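ESX-5 secretion-associated protein EspG5 (PDB 6VJ5) acts as a specific cytoplasmic chaperone for its cognate PE/PPE proteins, preventing aggregation of their dimers, and is required for secretion of LipY and PE31/PPE18. Local coordinates at residues D42-D45 with W46-E49; V67-Q70 with V71-M75. All coordinates share one frame; numbering follows the deposited sequence.

Interactions 1 and 2 follow each other along the chain; helix 51-58 and strand 62-63 lie between them, and interaction 2 opens at the end of strand 66-67. Their centres lie about 20 Å apart and their nearest atoms about 10 Å apart, so they do not touch. Helix 14-23 is what they share: Leu47 rests on Trp18 and Ala22, while Val67 rests on Leu20 and Leu23 of the same helix. Interaction 1, a 3-10 segment whose centre lies about 33 Å from the centre of the chain, meets another protein chain of the assembly through Asp42 and Trp46. Interaction 2, the first turns of helix 69-79, is touched by no other chain there.

Interaction 1 (D42-D45 with W46-E49); sequences DSND and WLNE
Asp45 and Asn48 clasp each other twice, once through the backbone and once through their side chains. Asn48 N donates to Asp45 O at 3.0 Å, and Asn48 ND2 donates to Asp45 OD1 at 3.1 Å. The second bond is fairly straight (159°): Asp45 OD1 lies close to the plane of the Asn48 amide and is met on its anti side, somewhat out of the carboxylate plane, the two flat groups standing perpendicular. The first torsion of Asp45 (-171°) swings the carboxylate beside its own carbonyl carbon, from where OD1 can meet Asn48. The short aspartate and asparagine side chains suit so tight a turn, and the Asn48 amide is held at its other end too, since OD1 bonds Arg57.

Trp46 swings its indole back alongside the preceding residues, with CG set between the backbone N and the carbonyl carbon (chi1 71°). This brings CD1 to 3.5 Å from Ser43 O, which lies at the ring edge. A water bridges the same two residues, accepting from Trp46 N and bonding Ser43 OG, both at 2.8 Å. Leu47 CD2 lies above one face, toward the rim. The indole also meets Trp18 and packs against a chain of another protein.

Asn44 runs alongside Leu47, its CG 3.5 Å from Leu47 CD1, while its ND2 bonds Tyr38. Leu47, the buried member, turns its branched end toward helix 14-23 and Met53, as an apolar residue should. Leu47 N donates to Asn44 O at 3.2 Å; with Asn48 N to Asp45 O, this gives two successive i to i+3 bonds, the pattern of a short 3-10 helix, here ahead of helix 51-58.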
loop_
_atom_site.group_PDB
_atom_site.type_symbol
_atom_site.label_atom_id
_atom_site.label_comp_id
_atom_site.label_asym_id
_atom_site.label_seq_id
_atom_site.Cartn_x
_atom_site.Cartn_y
_atom_site.Cartn_z
ATOM N N ASP C 42 -5.192 -10.805 5.920
ATOM C CA ASP C 42 -5.760 -11.856 6.753
ATOM C C ASP C 42 -7.150 -11.517 7.277
ATOM O O ASP C 42 -7.802 -12.396 7.854
ATOM C CB ASP C 42 -4.818 -12.148 7.929
ATOM C CG ASP C 42 -4.287 -10.880 8.594
ATOM O OD1 ASP C 42 -4.030 -9.889 7.873
ATOM O OD2 ASP C 42 -4.121 -10.875 9.832
ATOM N N SER C 43 -7.623 -10.283 7.095
ATOM C CA SER C 43 -8.935 -9.917 7.609
ATOM C C SER C 43 -9.475 -8.694 6.882
ATOM O O SER C 43 -8.744 -7.733 6.636
ATOM C CB SER C 43 -8.875 -9.641 9.118
ATOM O OG SER C 43 -10.175 -9.578 9.677
ATOM N N ASN C 44 -10.763 -8.747 6.547
ATOM C CA ASN C 44 -11.505 -7.599 6.047
ATOM C C ASN C 44 -12.555 -7.117 7.039
ATOM O O ASN C 44 -13.437 -6.337 6.662
ATOM C CB ASN C 44 -12.166 -7.942 4.708
ATOM C CG ASN C 44 -11.266 -7.645 3.511
ATOM O OD1 ASN C 44 -10.142 -7.162 3.661
ATOM N ND2 ASN C 44 -11.761 -7.937 2.314
ATOM N N ASP C 45 -12.483 -7.557 8.301
ATOM C CA ASP C 45 -13.467 -7.166 9.305
ATOM C C ASP C 45 -13.275 -5.728 9.781
ATOM O O ASP C 45 -14.232 -5.116 10.270
ATOM C CB ASP C 45 -13.409 -8.127 10.500
ATOM C CG ASP C 45 -14.550 -7.908 11.487
ATOM O OD1 ASP C 45 -15.484 -7.132 11.175
ATOM O OD2 ASP C 45 -14.513 -8.509 12.583
ATOM N N TRP C 46 -12.065 -5.174 9.657
ATOM C CA TRP C 46 -11.863 -3.760 9.958
ATOM C C TRP C 46 -12.619 -2.863 8.987
ATOM O O TRP C 46 -12.799 -1.672 9.269
ATOM C CB TRP C 46 -10.370 -3.414 9.944
ATOM C CG TRP C 46 -9.727 -3.411 8.583
ATOM C CD1 TRP C 46 -9.354 -4.504 7.846
ATOM C CD2 TRP C 46 -9.354 -2.261 7.810
ATOM N NE1 TRP C 46 -8.785 -4.101 6.657
ATOM C CE2 TRP C 46 -8.772 -2.730 6.613
ATOM C CE3 TRP C 46 -9.458 -0.879 8.013
ATOM C CZ2 TRP C 46 -8.300 -1.866 5.622
ATOM C CZ3 TRP C 46 -8.990 -0.023 7.027
ATOM C CH2 TRP C 46 -8.417 -0.521 5.848
ATOM N N LEU C 47 -13.068 -3.411 7.854
ATOM C CA LEU C 47 -13.945 -2.664 6.960
ATOM C C LEU C 47 -15.290 -2.374 7.617
ATOM O O LEU C 47 -15.888 -1.321 7.363
ATOM C CB LEU C 47 -14.150 -3.446 5.662
ATOM C CG LEU C 47 -12.881 -3.803 4.890
ATOM C CD1 LEU C 47 -13.175 -4.726 3.721
ATOM C CD2 LEU C 47 -12.209 -2.531 4.406
ATOM N N ASN C 48 -15.781 -3.295 8.457
ATOM C CA ASN C 48 -17.062 -3.104 9.134
ATOM C C ASN C 48 -17.072 -1.870 10.031
ATOM O O ASN C 48 -18.151 -1.418 10.439
ATOM C CB ASN C 48 -17.405 -4.336 9.979
ATOM C CG ASN C 48 -18.262 -5.342 9.235
ATOM O OD1 ASN C 48 -19.078 -4.973 8.392
ATOM N ND2 ASN C 48 -18.087 -6.620 9.554
ATOM N N GLU C 49 -15.899 -1.330 10.367
ATOM C CA GLU C 49 -15.811 -0.132 11.188
ATOM C C GLU C 49 -15.998 1.150 10.383
ATOM O O GLU C 49 -16.364 2.178 10.961
ATOM C CB GLU C 49 -14.460 -0.104 11.914
ATOM C CG GLU C 49 -14.416 -0.970 13.173
ATOM C CD GLU C 49 -13.018 -1.453 13.532
ATOM O OE1 GLU C 49 -12.030 -0.979 12.929
ATOM O OE2 GLU C 49 -12.913 -2.324 14.424
HETATM O O HOH W 1 -9.914 -6.857 10.124
#

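Interaction 2 (V67-Q70 with V71-M75); sequences VNEQ and VAARM
Val71 is the first residue of the second segment to meet the N-cap, Asn68. Its N donates to Asn68 OD1 at 3.3 Å, a weak bond though nearly straight (166°), and Gln70 N gives the same oxygen a second weak bond. With CG anti to its backbone N (chi1 180°), Asn68 carries its amide oxygen forward to the N-H groups of the first turn, and Val71 CG2 packs 3.9 Å from Asn68 OD1.

Ala72 N opens the regular helical bonding, donating to Asn68 O at 2.8 Å. Its small CB fits close to the backbone and still touches Val67 CG1 at 4.0 Å, an apolar contact that Leu24 extends.

Ala73 N continues the pattern to Glu69 O at 2.9 Å, its methyl demanding little space beside the turn. Arg74 N then donates to Gln70 O at 3.2 Å. The arginine chain, extended from CG to NE, passes this carbonyl, CG lying 3.2 Å from Gln70 O, before NE forms a salt bridge with Asp141.

The chemistry is that of a capped helix start: one asparagine oxygen serves N-H groups that precede the i to i+4 bonds, and Glu69, in the first turn, would suit the helix dipole there.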
loop_
_atom_site.group_PDB
_atom_site.type_symbol
_atom_site.label_atom_id
_atom_site.label_comp_id
_atom_site.label_asym_id
_atom_site.label_seq_id
_atom_site.Cartn_x
_atom_site.Cartn_y
_atom_site.Cartn_z
ATOM N N VAL C 67 -22.741 -8.551 -0.951
ATOM C CA VAL C 67 -23.109 -7.453 -1.837
ATOM C C VAL C 67 -24.271 -7.893 -2.714
ATOM O O VAL C 67 -24.284 -9.015 -3.234
ATOM C CB VAL C 67 -21.897 -7.021 -2.683
ATOM C CG1 VAL C 67 -22.306 -5.964 -3.696
ATOM C CG2 VAL C 67 -20.777 -6.499 -1.792
ATOM N N ASN C 68 -25.272 -7.022 -2.848
ATOM C CA ASN C 68 -26.346 -7.214 -3.816
ATOM C C ASN C 68 -25.788 -7.821 -5.098
ATOM O O ASN C 68 -24.790 -7.341 -5.640
ATOM C CB ASN C 68 -27.022 -5.865 -4.093
ATOM C CG ASN C 68 -28.151 -5.964 -5.094
ATOM O OD1 ASN C 68 -27.951 -6.391 -6.229
ATOM N ND2 ASN C 68 -29.345 -5.553 -4.682
ATOM N N GLU C 69 -26.421 -8.901 -5.564
ATOM C CA GLU C 69 -25.792 -9.706 -6.608
ATOM C C GLU C 69 -25.830 -9.019 -7.968
ATOM O O GLU C 69 -24.908 -9.202 -8.773
ATOM C CB GLU C 69 -26.451 -11.085 -6.686
ATOM C CG GLU C 69 -25.879 -11.992 -7.771
ATOM C CD GLU C 69 -24.355 -12.052 -7.769
ATOM O OE1 GLU C 69 -23.752 -12.243 -6.691
ATOM O OE2 GLU C 69 -23.761 -11.902 -8.857
ATOM N N GLN C 70 -26.874 -8.241 -8.258
ATOM C CA GLN C 70 -26.876 -7.474 -9.500
ATOM C C GLN C 70 -25.708 -6.491 -9.518
ATOM O O GLN C 70 -24.970 -6.395 -10.505
ATOM C CB GLN C 70 -28.211 -6.746 -9.675
ATOM C CG GLN C 70 -29.414 -7.654 -9.941
ATOM C CD GLN C 70 -29.992 -8.267 -8.671
ATOM O OE1 GLN C 70 -29.515 -8.005 -7.567
ATOM N NE2 GLN C 70 -31.031 -9.080 -8.826
ATOM N N VAL C 71 -25.512 -5.772 -8.408
ATOM C CA VAL C 71 -24.386 -4.850 -8.288
ATOM C C VAL C 71 -23.065 -5.606 -8.387
ATOM O O VAL C 71 -22.144 -5.196 -9.104
ATOM C CB VAL C 71 -24.480 -4.069 -6.964
ATOM C CG1 VAL C 71 -23.250 -3.192 -6.773
ATOM C CG2 VAL C 71 -25.756 -3.246 -6.914
ATOM N N ALA C 72 -22.947 -6.712 -7.650
ATOM C CA ALA C 72 -21.707 -7.480 -7.671
ATOM C C ALA C 72 -21.397 -7.999 -9.068
ATOM O O ALA C 72 -20.224 -8.169 -9.421
ATOM C CB ALA C 72 -21.789 -8.638 -6.676
ATOM N N ALA C 73 -22.430 -8.260 -9.871
ATOM C CA ALA C 73 -22.195 -8.653 -11.255
ATOM C C ALA C 73 -21.572 -7.512 -12.048
ATOM O O ALA C 73 -20.670 -7.736 -12.864
ATOM C CB ALA C 73 -23.502 -9.109 -11.901
ATOM N N ARG C 74 -22.032 -6.280 -11.816
ATOM C CA ARG C 74 -21.467 -5.136 -12.526
ATOM C C ARG C 74 -20.018 -4.897 -12.123
ATOM O O ARG C 74 -19.176 -4.593 -12.975
ATOM C CB ARG C 74 -22.310 -3.889 -12.261
ATOM C CG ARG C 74 -23.805 -4.105 -12.462
ATOM C CD ARG C 74 -24.567 -2.793 -12.566
ATOM N NE ARG C 74 -25.965 -3.018 -12.927
ATOM C CZ ARG C 74 -26.944 -3.207 -12.048
ATOM N NH1 ARG C 74 -26.687 -3.190 -10.748
ATOM N NH2 ARG C 74 -28.184 -3.409 -12.469
ATOM N N MET C 75 -19.706 -5.034 -10.831
ATOM C CA MET C 75 -18.334 -4.840 -10.375
ATOM C C MET C 75 -17.389 -5.853 -11.002
ATOM O O MET C 75 -16.210 -5.551 -11.224
ATOM C CB MET C 75 -18.269 -4.952 -8.854
ATOM C CG MET C 75 -19.197 -4.010 -8.131
ATOM S SD MET C 75 -18.717 -2.300 -8.410
ATOM C CE MET C 75 -17.296 -2.174 -7.323
#